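Ribonuclease H (Uncultured organism, PDB 3U3G) probably cleaves the RNA strand of RNA/DNA hybrids, as a member of the type 1 ribonuclease H family. Local coordinates at residues 45-48 with 49-53; 79-82 with 83-87; 118-121 with 122-125. One frame throughout, in Å; residues are numbered along the deposited sequence.

The three contacts come in series along one chain, all within the RNase H fold, whose mixed sheet has strand order 3-2-1-4-5. Contact 1 forms the first turns of helix 45-60 and contact 2 all of the short helix 79-85 and the turn that ends it; their centres are about 13 Å apart and they touch directly, Tyr50 OH lying 2.8 Å from Gln84 OE1 in a probable hydrogen bond. Contact 3, between edge strand 115-118 and helix 125-139, lies about 15 Å from contact 2, centre to centre, and meets it through His118; contact 1, about 16 Å away, it does not touch. Contact 2 thus touches both others, while Glu49 of contact 1 and Asn124 of contact 3 both approach Asp9 on strand 3-12.

Contact 1. Residues 45-48 with 49-53; sequences NNVA and EYEAL
Asn45 and Glu49 begin a run of successive i to i+4 bonds that builds the first turns of helix 45-60. The carbonyl of Asn45 accepts Glu49 N at 3.0 Å, and CG of Glu49 lies 3.6 Å from that same Asn45 O. The Glu49 chain then bends at chi2 (-99°) and carries its carboxylate away from the preceding turn; Glu49 OE2 ends close to the like-charged Asp9 OD1, a proximity often seen where acidic groups gather to bind metal in RNase H active sites. Asn46 O receives Tyr50 N at 3.1 Å, the donor tilted from the carbonyl plane, while CD1 of the Tyr50 ring approaches Asn46 O obliquely to 3.5 Å. Val47 O takes the shortest bond of the series, from Glu51 N at 2.8 Å. Beside it, with CG1 of Val47 anti to the backbone N (chi1 167°), the valine runs alongside Glu51, CG1 to CG 4.0 Å; the Glu51 carboxylate goes on to a salt bridge with Lys99. Ala48 O closes the set by accepting Ala52 N at 2.9 Å. The Tyr50 ring packs against Ile81 and Met85 of helix 79-85 and Phe100 and Ile103 of helix 94-110, its hydroxyl paired with Gln84, whereas Leu53 rests on Val74 and Met76 of strand 71-76.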
loop_
_atom_site.group_PDB
_atom_site.type_symbol
_atom_site.label_atom_id
_atom_site.label_comp_id
_atom_site.label_asym_id
_atom_site.label_seq_id
_atom_site.Cartn_x
_atom_site.Cartn_y
_atom_site.Cartn_z
ATOM N N ASN A 45 -12.270 1.860 5.630
ATOM C CA ASN A 45 -11.046 1.133 5.842
ATOM C C ASN A 45 -10.516 0.563 4.532
ATOM O O ASN A 45 -9.324 0.619 4.253
ATOM C CB ASN A 45 -11.268 0.004 6.853
ATOM C CG ASN A 45 -10.069 -0.221 7.726
ATOM O OD1 ASN A 45 -9.180 -1.001 7.365
ATOM N ND2 ASN A 45 -9.888 0.673 8.697
ATOM N N ASN A 46 -11.378 -0.143 3.809
ATOM C CA ASN A 46 -10.932 -0.844 2.614
ATOM C C ASN A 46 -10.472 0.121 1.522
ATOM O O ASN A 46 -9.507 -0.157 0.817
ATOM C CB ASN A 46 -12.021 -1.772 2.084
ATOM C CG ASN A 46 -12.084 -3.086 2.832
ATOM O OD1 ASN A 46 -11.112 -3.505 3.469
ATOM N ND2 ASN A 46 -13.203 -3.785 2.692
ATOM N N VAL A 47 -11.159 1.254 1.410
ATOM C CA VAL A 47 -10.705 2.302 0.511
ATOM C C VAL A 47 -9.335 2.834 0.913
ATOM O O VAL A 47 -8.441 2.918 0.066
ATOM C CB VAL A 47 -11.724 3.427 0.340
ATOM C CG1 VAL A 47 -11.082 4.648 -0.337
ATOM C CG2 VAL A 47 -12.913 2.926 -0.480
ATOM N N ALA A 48 -9.130 3.062 2.211
ATOM C CA ALA A 48 -7.810 3.450 2.700
ATOM C C ALA A 48 -6.702 2.450 2.375
ATOM O O ALA A 48 -5.620 2.857 1.973
ATOM C CB ALA A 48 -7.847 3.785 4.199
ATOM N N GLU A 49 -6.968 1.150 2.517
ATOM C CA GLU A 49 -5.976 0.149 2.135
ATOM C C GLU A 49 -5.603 0.280 0.661
ATOM O O GLU A 49 -4.435 0.127 0.278
ATOM C CB GLU A 49 -6.490 -1.271 2.398
ATOM C CG GLU A 49 -6.532 -1.697 3.874
ATOM C CD GLU A 49 -5.330 -2.547 4.308
ATOM O OE1 GLU A 49 -4.239 -2.457 3.693
ATOM O OE2 GLU A 49 -5.461 -3.279 5.312
ATOM N N TYR A 50 -6.611 0.482 -0.188
ATOM C CA TYR A 50 -6.356 0.615 -1.622
ATOM C C TYR A 50 -5.627 1.919 -1.936
ATOM O O TYR A 50 -4.692 1.924 -2.737
ATOM C CB TYR A 50 -7.664 0.562 -2.412
ATOM C CG TYR A 50 -8.141 -0.830 -2.789
ATOM C CD1 TYR A 50 -8.150 -1.869 -1.870
ATOM C CD2 TYR A 50 -8.660 -1.086 -4.051
ATOM C CE1 TYR A 50 -8.602 -3.135 -2.222
ATOM C CE2 TYR A 50 -9.180 -2.318 -4.375
ATOM C CZ TYR A 50 -9.123 -3.349 -3.470
ATOM O OH TYR A 50 -9.561 -4.611 -3.844
ATOM N N GLU A 51 -5.975 2.986 -1.227
ATOM C CA GLU A 51 -5.272 4.254 -1.417
ATOM C C GLU A 51 -3.806 4.137 -1.006
ATOM O O GLU A 51 -2.946 4.795 -1.583
ATOM C CB GLU A 51 -5.951 5.388 -0.643
ATOM C CG GLU A 51 -7.311 5.842 -1.156
ATOM C CD GLU A 51 -7.236 6.714 -2.406
ATOM O OE1 GLU A 51 -6.189 6.726 -3.111
ATOM O OE2 GLU A 51 -8.278 7.339 -2.721
ATOM N N ALA A 52 -3.506 3.332 0.009
ATOM C CA ALA A 52 -2.123 3.166 0.418
ATOM C C ALA A 52 -1.307 2.475 -0.666
ATOM O O ALA A 52 -0.163 2.858 -0.931
ATOM C CB ALA A 52 -2.044 2.386 1.726
ATOM N N LEU A 53 -1.910 1.497 -1.350
ATOM C CA LEU A 53 -1.255 0.890 -2.509
ATOM C C LEU A 53 -1.027 1.911 -3.638
ATOM O O LEU A 53 0.039 1.915 -4.262
ATOM C CB LEU A 53 -2.064 -0.300 -3.040
ATOM C CG LEU A 53 -2.133 -1.550 -2.174
ATOM C CD1 LEU A 53 -3.275 -2.443 -2.652
ATOM C CD2 LEU A 53 -0.806 -2.282 -2.263
#

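Contact 2. Residues 79-82 with 83-87; sequences ELIV and RQMQG
Glu79 OE2 is gripped from one turn further along the helix by Arg83, whose NH2 donates to it at 3.2 Å in a salt bridge and whose NE adds a weak bond at 3.4 Å. A water gives OE2 a third partner and accepts from Arg83 NE, bridging the two side chains. The oxygen sits at the edge of the guanidinium, nearly in its plane, yet the donor NH2 meets it from above the carboxylate plane, and the two flat groups stand 90° apart. A chi1 of -59° sets CG of Arg83 beside its backbone N, 3.2 Å from Glu79 O, and the bend at chi2 then turns the rest of the chain toward the carboxylate. Its NH1 reaches the other way along the helix to Gln86 OE1 at 3.0 Å, also in the guanidinium plane, so bonds at separate edges hold the group's rotation. Replacing Arg83 by an alanine would probably leave the Glu79 carboxylate without its charged mate and the Gln86 amide free to turn. The Gln84 amide instead lies across Leu80, NE2 3.7 Å from the leucine CG, with OE1 turned to Tyr50. Ile81 and Met85 run side by side, CG2 to CG 4.0 Å. Backbone bonds from Arg83 N to Glu79 O through Gln86 N to Val82 O build the helix, and Gly87, with positive phi (78°), ends it in a Schellman motif. Ile81 and Met85 pack on helix 45-60, meeting Tyr50; Val82 touches Met76 of strand 71-76 and Phe116 of strand 115-118, and Arg83 lies against His118 at the end of the latter strand.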
loop_
_atom_site.group_PDB
_atom_site.type_symbol
_atom_site.label_atom_id
_atom_site.label_comp_id
_atom_site.label_asym_id
_atom_site.label_seq_id
_atom_site.Cartn_x
_atom_site.Cartn_y
_atom_site.Cartn_z
ATOM N N GLU A 79 -4.914 -10.820 3.827
ATOM C CA GLU A 79 -4.877 -11.887 2.850
ATOM C C GLU A 79 -5.900 -11.646 1.737
ATOM O O GLU A 79 -5.623 -11.898 0.564
ATOM C CB GLU A 79 -5.076 -13.270 3.491
ATOM C CG GLU A 79 -4.853 -14.370 2.472
ATOM C CD GLU A 79 -4.874 -15.771 3.039
ATOM O OE1 GLU A 79 -5.048 -15.933 4.259
ATOM O OE2 GLU A 79 -4.642 -16.700 2.239
ATOM N N LEU A 80 -7.086 -11.166 2.106
ATOM C CA LEU A 80 -8.105 -10.851 1.121
ATOM C C LEU A 80 -7.595 -9.881 0.056
ATOM O O LEU A 80 -7.725 -10.134 -1.131
ATOM C CB LEU A 80 -9.345 -10.277 1.797
ATOM C CG LEU A 80 -10.446 -9.804 0.852
ATOM C CD1 LEU A 80 -10.982 -10.969 0.050
ATOM C CD2 LEU A 80 -11.561 -9.151 1.647
ATOM N N ILE A 81 -6.970 -8.790 0.484
ATOM C CA ILE A 81 -6.538 -7.798 -0.488
ATOM C C ILE A 81 -5.396 -8.335 -1.352
ATOM O O ILE A 81 -5.372 -8.127 -2.559
ATOM C CB ILE A 81 -6.165 -6.473 0.177
ATOM C CG1 ILE A 81 -7.420 -5.853 0.796
ATOM C CG2 ILE A 81 -5.579 -5.523 -0.866
ATOM C CD1 ILE A 81 -7.141 -4.643 1.648
ATOM N N VAL A 82 -4.520 -9.135 -0.762
ATOM C CA VAL A 82 -3.483 -9.791 -1.560
ATOM C C VAL A 82 -4.077 -10.703 -2.636
ATOM O O VAL A 82 -3.710 -10.607 -3.809
ATOM C CB VAL A 82 -2.516 -10.578 -0.663
ATOM C CG1 VAL A 82 -1.597 -11.448 -1.507
ATOM C CG2 VAL A 82 -1.690 -9.621 0.196
ATOM N N ARG A 83 -5.067 -11.512 -2.265
ATOM C CA ARG A 83 -5.674 -12.401 -3.241
ATOM C C ARG A 83 -6.433 -11.642 -4.318
ATOM O O ARG A 83 -6.514 -12.085 -5.455
ATOM C CB ARG A 83 -6.567 -13.443 -2.563
ATOM C CG ARG A 83 -5.857 -14.349 -1.548
ATOM C CD ARG A 83 -4.598 -15.038 -2.077
ATOM N NE ARG A 83 -3.876 -15.627 -0.938
ATOM C CZ ARG A 83 -2.568 -15.535 -0.718
ATOM N NH1 ARG A 83 -1.714 -15.024 -1.622
ATOM N NH2 ARG A 83 -2.083 -15.954 0.439
ATOM N N GLN A 84 -7.052 -10.531 -3.929
ATOM C CA GLN A 84 -7.722 -9.655 -4.894
ATOM C C GLN A 84 -6.708 -9.080 -5.881
ATOM O O GLN A 84 -6.892 -9.163 -7.092
ATOM C CB GLN A 84 -8.445 -8.517 -4.166
ATOM C CG GLN A 84 -9.705 -8.983 -3.449
ATOM C CD GLN A 84 -10.343 -7.897 -2.599
ATOM O OE1 GLN A 84 -9.698 -6.912 -2.207
ATOM N NE2 GLN A 84 -11.579 -8.139 -2.199
ATOM N N MET A 85 -5.608 -8.556 -5.347
ATOM C CA MET A 85 -4.587 -7.933 -6.183
ATOM C C MET A 85 -3.915 -8.921 -7.134
ATOM O O MET A 85 -3.559 -8.572 -8.254
ATOM C CB MET A 85 -3.541 -7.227 -5.313
ATOM C CG MET A 85 -4.061 -6.002 -4.562
ATOM S SD MET A 85 -4.622 -4.701 -5.673
ATOM C CE MET A 85 -5.931 -3.967 -4.696
ATOM N N GLN A 86 -3.807 -10.172 -6.699
ATOM C CA GLN A 86 -3.250 -11.243 -7.535
ATOM C C GLN A 86 -4.243 -11.766 -8.544
ATOM O O GLN A 86 -3.887 -12.554 -9.415
ATOM C CB GLN A 86 -2.807 -12.399 -6.646
ATOM C CG GLN A 86 -1.611 -12.057 -5.804
ATOM C CD GLN A 86 -1.145 -13.232 -4.979
ATOM O OE1 GLN A 86 -1.956 -13.949 -4.370
ATOM N NE2 GLN A 86 0.163 -13.489 -5.018
ATOM N N GLY A 87 -5.510 -11.392 -8.402
ATOM C CA GLY A 87 -6.540 -11.910 -9.291
ATOM C C GLY A 87 -6.989 -13.324 -8.979
ATOM O O GLY A 87 -7.736 -13.906 -9.750
HETATM O O HOH W 1 -6.308 -17.576 -0.131
#

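Contact 3. Residues 118-121 with 122-125; sequences HIPR and EKNA
Arg121 and Glu122, neighbours in sequence, fold their side chains together into a salt bridge, NE to OE2 3.0 Å. The carboxylate oxygen lies over one face of the guanidinium, offset toward its rim, and no N-H points at it, so the attraction is one of charge alone. The conformations of both chains bring the groups together: Arg121 sends CG between its own backbone N and carbonyl carbon (chi1 77°) and stays extended as far as NE, while Glu122 bends at chi2 (63°) to bring its carboxylate back beside the arginine chain. On the way OE1 of Glu122 also comes within 3.7 Å of Pro120 CB. The Pro120 ring in turn runs alongside Lys123, CD to CG 4.1 Å, before the lysine chain curls away through bends at chi2 and chi3. Ile119 crosses Lys123 at about a right angle, and its tip CD1 is shared, 3.9 Å from Lys123 CB and equally 3.9 Å from Asn124 CB. The backbone turns through two i to i+3 bonds: Lys123 N reaches Pro120 O at 2.9 Å, and Asn124 N bonds Arg121 O, each donor well above the carbonyl plane. Asn124 is buried, and its ND2 bonds Asp77 OD1 and Thr8 O; its side chain also touches Asp9. Asn124 holds the N-cap position of helix 125-139 without a capping bond from its side chain. This short 3-10 turn joins edge strand 115-118 to the C-terminal helix of the RNase H fold, beside a cluster of acidic residues consistent with the family's active site.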
loop_
_atom_site.group_PDB
_atom_site.type_symbol
_atom_site.label_atom_id
_atom_site.label_comp_id
_atom_site.label_asym_id
_atom_site.label_seq_id
_atom_site.Cartn_x
_atom_site.Cartn_y
_atom_site.Cartn_z
ATOM N N HIS A 118 1.336 -11.973 1.269
ATOM C CA HIS A 118 0.556 -11.858 2.498
ATOM C C HIS A 118 1.449 -12.151 3.701
ATOM O O HIS A 118 2.132 -13.169 3.726
ATOM C CB HIS A 118 -0.636 -12.824 2.467
ATOM C CG HIS A 118 -1.252 -13.079 3.805
ATOM N ND1 HIS A 118 -1.719 -12.074 4.623
ATOM C CD2 HIS A 118 -1.632 -14.240 4.388
ATOM C CE1 HIS A 118 -2.198 -12.608 5.735
ATOM N NE2 HIS A 118 -2.217 -13.919 5.586
ATOM N N ILE A 119 1.579 -11.178 4.596
ATOM C CA ILE A 119 2.348 -11.347 5.831
ATOM C C ILE A 119 1.409 -11.259 7.046
ATOM O O ILE A 119 0.353 -10.643 6.974
ATOM C CB ILE A 119 3.455 -10.259 5.936
ATOM C CG1 ILE A 119 2.832 -8.855 5.867
ATOM C CG2 ILE A 119 4.462 -10.450 4.816
ATOM C CD1 ILE A 119 3.810 -7.721 6.213
ATOM N N PRO A 120 1.838 -11.794 8.199
ATOM C CA PRO A 120 1.116 -11.628 9.469
ATOM C C PRO A 120 1.005 -10.168 9.922
ATOM O O PRO A 120 1.895 -9.366 9.655
ATOM C CB PRO A 120 1.975 -12.416 10.467
ATOM C CG PRO A 120 2.778 -13.353 9.642
ATOM C CD PRO A 120 3.005 -12.678 8.326
ATOM N N ARG A 121 -0.044 -9.847 10.675
ATOM C CA ARG A 121 -0.266 -8.471 11.119
ATOM C C ARG A 121 0.886 -7.919 11.962
ATOM O O ARG A 121 1.270 -6.759 11.807
ATOM C CB ARG A 121 -1.594 -8.341 11.871
ATOM C CG ARG A 121 -1.557 -8.860 13.298
ATOM C CD ARG A 121 -2.697 -8.281 14.128
ATOM N NE ARG A 121 -2.873 -9.001 15.389
ATOM C CZ ARG A 121 -3.424 -10.206 15.490
ATOM N NH1 ARG A 121 -3.887 -10.818 14.409
ATOM N NH2 ARG A 121 -3.516 -10.800 16.671
ATOM N N GLU A 122 1.503 -8.787 12.759
ATOM C CA GLU A 122 2.674 -8.422 13.558
ATOM C C GLU A 122 3.816 -7.891 12.698
ATOM O O GLU A 122 4.650 -7.118 13.164
ATOM C CB GLU A 122 3.167 -9.631 14.364
ATOM C CG GLU A 122 2.202 -10.107 15.448
ATOM C CD GLU A 122 0.875 -10.607 14.890
ATOM O OE1 GLU A 122 0.874 -11.264 13.824
ATOM O OE2 GLU A 122 -0.166 -10.376 15.545
ATOM N N LYS A 123 3.949 -8.438 11.495
ATOM C CA LYS A 123 5.025 -8.044 10.601
ATOM C C LYS A 123 4.747 -6.704 9.909
ATOM O O LYS A 123 5.620 -6.155 9.252
ATOM C CB LYS A 123 5.275 -9.132 9.558
ATOM C CG LYS A 123 5.902 -10.398 10.123
ATOM C CD LYS A 123 7.343 -10.162 10.540
ATOM C CE LYS A 123 8.297 -10.392 9.378
ATOM N NZ LYS A 123 9.651 -10.818 9.838
ATOM N N ASN A 124 3.518 -6.208 10.012
ATOM C CA ASN A 124 3.175 -4.939 9.374
ATOM C C ASN A 124 2.984 -3.777 10.355
ATOM O O ASN A 124 2.324 -2.778 10.033
ATOM C CB ASN A 124 1.938 -5.106 8.490
ATOM C CG ASN A 124 1.927 -4.141 7.315
ATOM O OD1 ASN A 124 2.978 -3.664 6.889
ATOM N ND2 ASN A 124 0.765 -3.995 6.685
ATOM N N ALA A 125 3.598 -3.878 11.534
ATOM C CA ALA A 125 3.356 -2.907 12.588
ATOM C C ALA A 125 3.838 -1.497 12.240
ATOM O O ALA A 125 3.197 -0.523 12.603
ATOM C CB ALA A 125 3.959 -3.371 13.909
#